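PDB 1TKS: 3,4-dihydroxy-2-butanone 4-phosphate synthase from Candida albicans, which catalyses the conversion of D-ribulose 5-phosphate to formate and 3,4-dihydroxy-2-butanone 4-phosphate, a step of riboflavin biosynthesis. Local coordinates for residues L12-D25 against H145-L158. Sequence-based numbering, arbitrary orientation.
Sequences LEAYKNGEFLIVMD and HTEAAVQLSTLAGL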
# COMPACT_ATOMS: atom_id res chain seq x y z
N LEU B 12 10.24 10.06 22.91
CA LEU B 12 9.21 11.07 22.67
C LEU B 12 9.81 12.35 22.11
O LEU B 12 9.22 13.00 21.25
CB LEU B 12 8.44 11.37 23.95
CG LEU B 12 7.51 10.26 24.46
CD1 LEU B 12 6.90 10.69 25.78
CD2 LEU B 12 6.42 9.97 23.43
N GLU B 13 10.99 12.73 22.60
CA GLU B 13 11.63 13.94 22.11
C GLU B 13 12.00 13.77 20.65
O GLU B 13 11.86 14.70 19.86
CB GLU B 13 12.87 14.27 22.95
CG GLU B 13 12.51 14.82 24.32
CD GLU B 13 11.74 16.12 24.23
OE1 GLU B 13 10.91 16.38 25.13
OE2 GLU B 13 11.96 16.89 23.27
N ALA B 14 12.47 12.58 20.28
CA ALA B 14 12.83 12.32 18.89
C ALA B 14 11.57 12.40 18.03
O ALA B 14 11.57 12.98 16.94
CB ALA B 14 13.47 10.94 18.76
N TYR B 15 10.49 11.82 18.54
CA TYR B 15 9.21 11.80 17.85
C TYR B 15 8.69 13.23 17.71
O TYR B 15 8.16 13.61 16.67
CB TYR B 15 8.24 10.92 18.65
CG TYR B 15 6.94 10.57 17.96
CD1 TYR B 15 5.84 11.43 18.03
CD2 TYR B 15 6.79 9.37 17.28
CE1 TYR B 15 4.63 11.09 17.44
CE2 TYR B 15 5.59 9.02 16.68
CZ TYR B 15 4.51 9.88 16.77
OH TYR B 15 3.31 9.53 16.20
N LYS B 16 8.86 14.04 18.75
CA LYS B 16 8.41 15.42 18.71
C LYS B 16 9.19 16.20 17.65
O LYS B 16 8.66 17.13 17.03
CB LYS B 16 8.60 16.07 20.08
CG LYS B 16 8.04 17.48 20.21
CD LYS B 16 8.35 18.04 21.59
CE LYS B 16 7.73 17.19 22.69
NZ LYS B 16 8.19 17.60 24.05
N ASN B 17 10.45 15.82 17.44
CA ASN B 17 11.32 16.49 16.47
C ASN B 17 11.17 15.93 15.06
O ASN B 17 12.00 16.18 14.19
CB ASN B 17 12.78 16.38 16.93
CG ASN B 17 13.59 17.63 16.60
OD1 ASN B 17 14.76 17.73 16.97
ND2 ASN B 17 12.97 18.58 15.91
N GLY B 18 10.10 15.16 14.84
CA GLY B 18 9.84 14.61 13.52
C GLY B 18 10.58 13.36 13.09
O GLY B 18 10.64 13.04 11.91
N GLU B 19 11.16 12.64 14.05
CA GLU B 19 11.87 11.43 13.71
C GLU B 19 10.93 10.24 13.75
O GLU B 19 9.86 10.29 14.35
CB GLU B 19 13.01 11.15 14.70
CG GLU B 19 13.99 12.28 14.89
CD GLU B 19 15.15 11.88 15.77
OE1 GLU B 19 15.73 12.77 16.43
OE2 GLU B 19 15.49 10.67 15.81
N PHE B 20 11.37 9.18 13.09
CA PHE B 20 10.63 7.93 13.07
C PHE B 20 11.04 7.17 14.32
O PHE B 20 12.08 7.47 14.92
CB PHE B 20 11.04 7.08 11.87
CG PHE B 20 10.32 7.38 10.60
CD1 PHE B 20 10.97 8.01 9.54
CD2 PHE B 20 8.99 7.01 10.45
CE1 PHE B 20 10.30 8.25 8.34
CE2 PHE B 20 8.32 7.25 9.25
CZ PHE B 20 8.97 7.87 8.20
N LEU B 21 10.22 6.21 14.70
CA LEU B 21 10.52 5.33 15.81
C LEU B 21 10.15 3.94 15.29
O LEU B 21 9.17 3.79 14.56
CB LEU B 21 9.67 5.65 17.04
CG LEU B 21 10.07 6.86 17.87
CD1 LEU B 21 9.09 7.05 19.02
CD2 LEU B 21 11.49 6.68 18.41
N ILE B 22 10.98 2.96 15.61
CA ILE B 22 10.70 1.58 15.23
C ILE B 22 9.94 1.07 16.44
O ILE B 22 10.43 1.19 17.57
CB ILE B 22 11.98 0.77 15.01
CG1 ILE B 22 12.74 1.33 13.81
CG2 ILE B 22 11.64 -0.70 14.80
CD1 ILE B 22 14.16 0.80 13.66
N VAL B 23 8.76 0.53 16.22
CA VAL B 23 7.93 0.05 17.31
C VAL B 23 7.62 -1.44 17.24
O VAL B 23 7.12 -1.93 16.23
CB VAL B 23 6.60 0.85 17.34
CG1 VAL B 23 5.72 0.37 18.47
CG2 VAL B 23 6.90 2.34 17.50
N MET B 24 7.93 -2.17 18.32
CA MET B 24 7.67 -3.61 18.42
C MET B 24 6.58 -3.75 19.48
O MET B 24 6.32 -2.81 20.24
CB MET B 24 8.90 -4.37 18.93
CG MET B 24 10.23 -3.84 18.51
SD MET B 24 10.44 -3.86 16.71
CE MET B 24 10.84 -5.53 16.42
N ASP B 25 5.92 -4.91 19.53
CA ASP B 25 4.89 -5.15 20.54
C ASP B 25 5.51 -5.20 21.93
O ASP B 25 5.00 -4.58 22.87
CB ASP B 25 4.17 -6.47 20.28
CG ASP B 25 3.18 -6.38 19.15
OD1 ASP B 25 2.59 -5.30 18.96
OD2 ASP B 25 2.97 -7.41 18.47
N HIS B 145 -0.93 -1.20 17.22
CA HIS B 145 0.02 -0.20 16.74
C HIS B 145 -0.72 1.08 16.37
O HIS B 145 -0.14 2.16 16.36
CB HIS B 145 0.81 -0.74 15.55
CG HIS B 145 1.71 -1.88 15.89
ND1 HIS B 145 2.71 -2.32 15.05
CD2 HIS B 145 1.77 -2.67 16.99
CE1 HIS B 145 3.35 -3.33 15.62
NE2 HIS B 145 2.80 -3.56 16.80
N THR B 146 -2.02 0.95 16.09
CA THR B 146 -2.83 2.11 15.75
C THR B 146 -2.92 2.98 17.00
O THR B 146 -2.66 4.18 16.96
CB THR B 146 -4.25 1.70 15.33
OG1 THR B 146 -4.18 0.95 14.12
CG2 THR B 146 -5.13 2.92 15.11
N GLU B 147 -3.28 2.36 18.12
CA GLU B 147 -3.38 3.07 19.38
C GLU B 147 -2.01 3.62 19.78
O GLU B 147 -1.90 4.72 20.32
CB GLU B 147 -3.90 2.16 20.49
CG GLU B 147 -5.40 1.86 20.45
CD GLU B 147 -5.80 1.02 19.24
OE1 GLU B 147 -5.04 0.10 18.87
OE2 GLU B 147 -6.89 1.28 18.68
N ALA B 148 -0.95 2.85 19.51
CA ALA B 148 0.39 3.29 19.85
C ALA B 148 0.76 4.59 19.14
O ALA B 148 1.30 5.51 19.75
CB ALA B 148 1.40 2.21 19.52
N ALA B 149 0.45 4.67 17.85
CA ALA B 149 0.76 5.87 17.06
C ALA B 149 0.06 7.10 17.63
O ALA B 149 0.68 8.14 17.84
CB ALA B 149 0.35 5.66 15.60
N VAL B 150 -1.25 6.99 17.89
CA VAL B 150 -1.98 8.13 18.44
C VAL B 150 -1.49 8.44 19.86
O VAL B 150 -1.48 9.60 20.27
CB VAL B 150 -3.50 7.86 18.43
CG1 VAL B 150 -4.26 9.04 19.03
CG2 VAL B 150 -3.96 7.60 17.00
N GLN B 151 -1.08 7.41 20.60
CA GLN B 151 -0.59 7.60 21.96
C GLN B 151 0.73 8.38 21.93
O GLN B 151 0.95 9.28 22.75
CB GLN B 151 -0.36 6.25 22.64
CG GLN B 151 -0.11 6.33 24.14
CD GLN B 151 -1.39 6.24 24.94
OE1 GLN B 151 -1.88 7.23 25.49
NE2 GLN B 151 -1.95 5.04 25.00
N LEU B 152 1.62 8.02 21.00
CA LEU B 152 2.90 8.70 20.88
C LEU B 152 2.69 10.16 20.55
O LEU B 152 3.28 11.04 21.18
CB LEU B 152 3.76 8.03 19.80
CG LEU B 152 4.40 6.71 20.24
CD1 LEU B 152 4.93 5.95 19.03
CD2 LEU B 152 5.54 7.00 21.22
N SER B 153 1.83 10.44 19.57
CA SER B 153 1.56 11.82 19.19
C SER B 153 1.01 12.61 20.37
O SER B 153 1.43 13.74 20.62
CB SER B 153 0.58 11.85 18.01
OG SER B 153 1.22 11.38 16.83
N THR B 154 0.08 12.02 21.11
CA THR B 154 -0.51 12.69 22.27
C THR B 154 0.56 13.00 23.32
O THR B 154 0.64 14.13 23.82
CB THR B 154 -1.61 11.82 22.91
OG1 THR B 154 -2.65 11.59 21.95
CG2 THR B 154 -2.20 12.51 24.13
N LEU B 155 1.38 12.01 23.65
CA LEU B 155 2.43 12.20 24.64
C LEU B 155 3.42 13.27 24.19
O LEU B 155 3.99 13.98 25.03
CB LEU B 155 3.17 10.89 24.87
CG LEU B 155 2.34 9.77 25.50
CD1 LEU B 155 3.08 8.44 25.34
CD2 LEU B 155 2.06 10.09 26.97
N ALA B 156 3.62 13.39 22.88
CA ALA B 156 4.54 14.36 22.32
C ALA B 156 3.94 15.77 22.22
O ALA B 156 4.61 16.70 21.79
CB ALA B 156 5.00 13.89 20.94
N GLY B 157 2.68 15.90 22.63
CA GLY B 157 2.00 17.18 22.59
C GLY B 157 1.53 17.58 21.20
O GLY B 157 1.19 18.74 20.97
N LEU B 158 1.50 16.62 20.29
CA LEU B 158 1.09 16.85 18.91
C LEU B 158 -0.37 16.44 18.65
O LEU B 158 -1.05 15.93 19.54
CB LEU B 158 2.03 16.07 17.98
CG LEU B 158 3.53 16.39 18.08
CD1 LEU B 158 4.36 15.34 17.36
CD2 LEU B 158 3.78 17.78 17.51
O HOH W 1 5.89 15.93 25.28
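Leu-152 lays its CB over one face of the Tyr-15 ring in a CH-pi contact 3.8 Å from CB to the ring centroid. A chi1 of -169° swings the Tyr-15 ring away from its own backbone N and across to helix 145-155, where the small Ala-156 lets CD1 come within 3.9 Å of its CB. The methyls of Leu-152 diverge: CD2 meets CD2 of Leu-12 at 3.8 Å and also CD1 of Leu-21, whereas CD1 faces CG2 of Val-23. Branched aliphatic chains suit this seam, buried at Leu-152, Leu-21 and Val-23 and more open where Leu-12 lies against CB of Leu-155.

Two direct hydrogen bonds cross between the segments. Tyrosine is apolar along its ring and polar at its end: OH donates to OG of Ser-153 at 2.9 Å, near the ring plane, and that buried OG is also bonded to the carbonyl of Ala-161. At the N-terminal end of helix 145-155, His-145 NE2 donates to Asp-25 OD1 (2.8 Å); the acceptor lies in the imidazole plane, but the carboxylate is turned 68° from it. ND1 bonds to Asp-34, so both ring nitrogens are engaged and the ring's rotation is fixed; to bind magnesium, as is probable, one would have to give up its partner. Asp-34, like His-145, probably contacts D-ribulose 5-phosphate. Peripherally, a water joins Lys-16 NZ to Leu-155 O.

The axis of helix 145-155 runs nearly perpendicular (87°) to that of residues 12-16, the last turn of helix 8-16. It also packs on strand 21-24, between strands 34-38 and 191-194, while helix 195-203 touches His-145 and Leu-155.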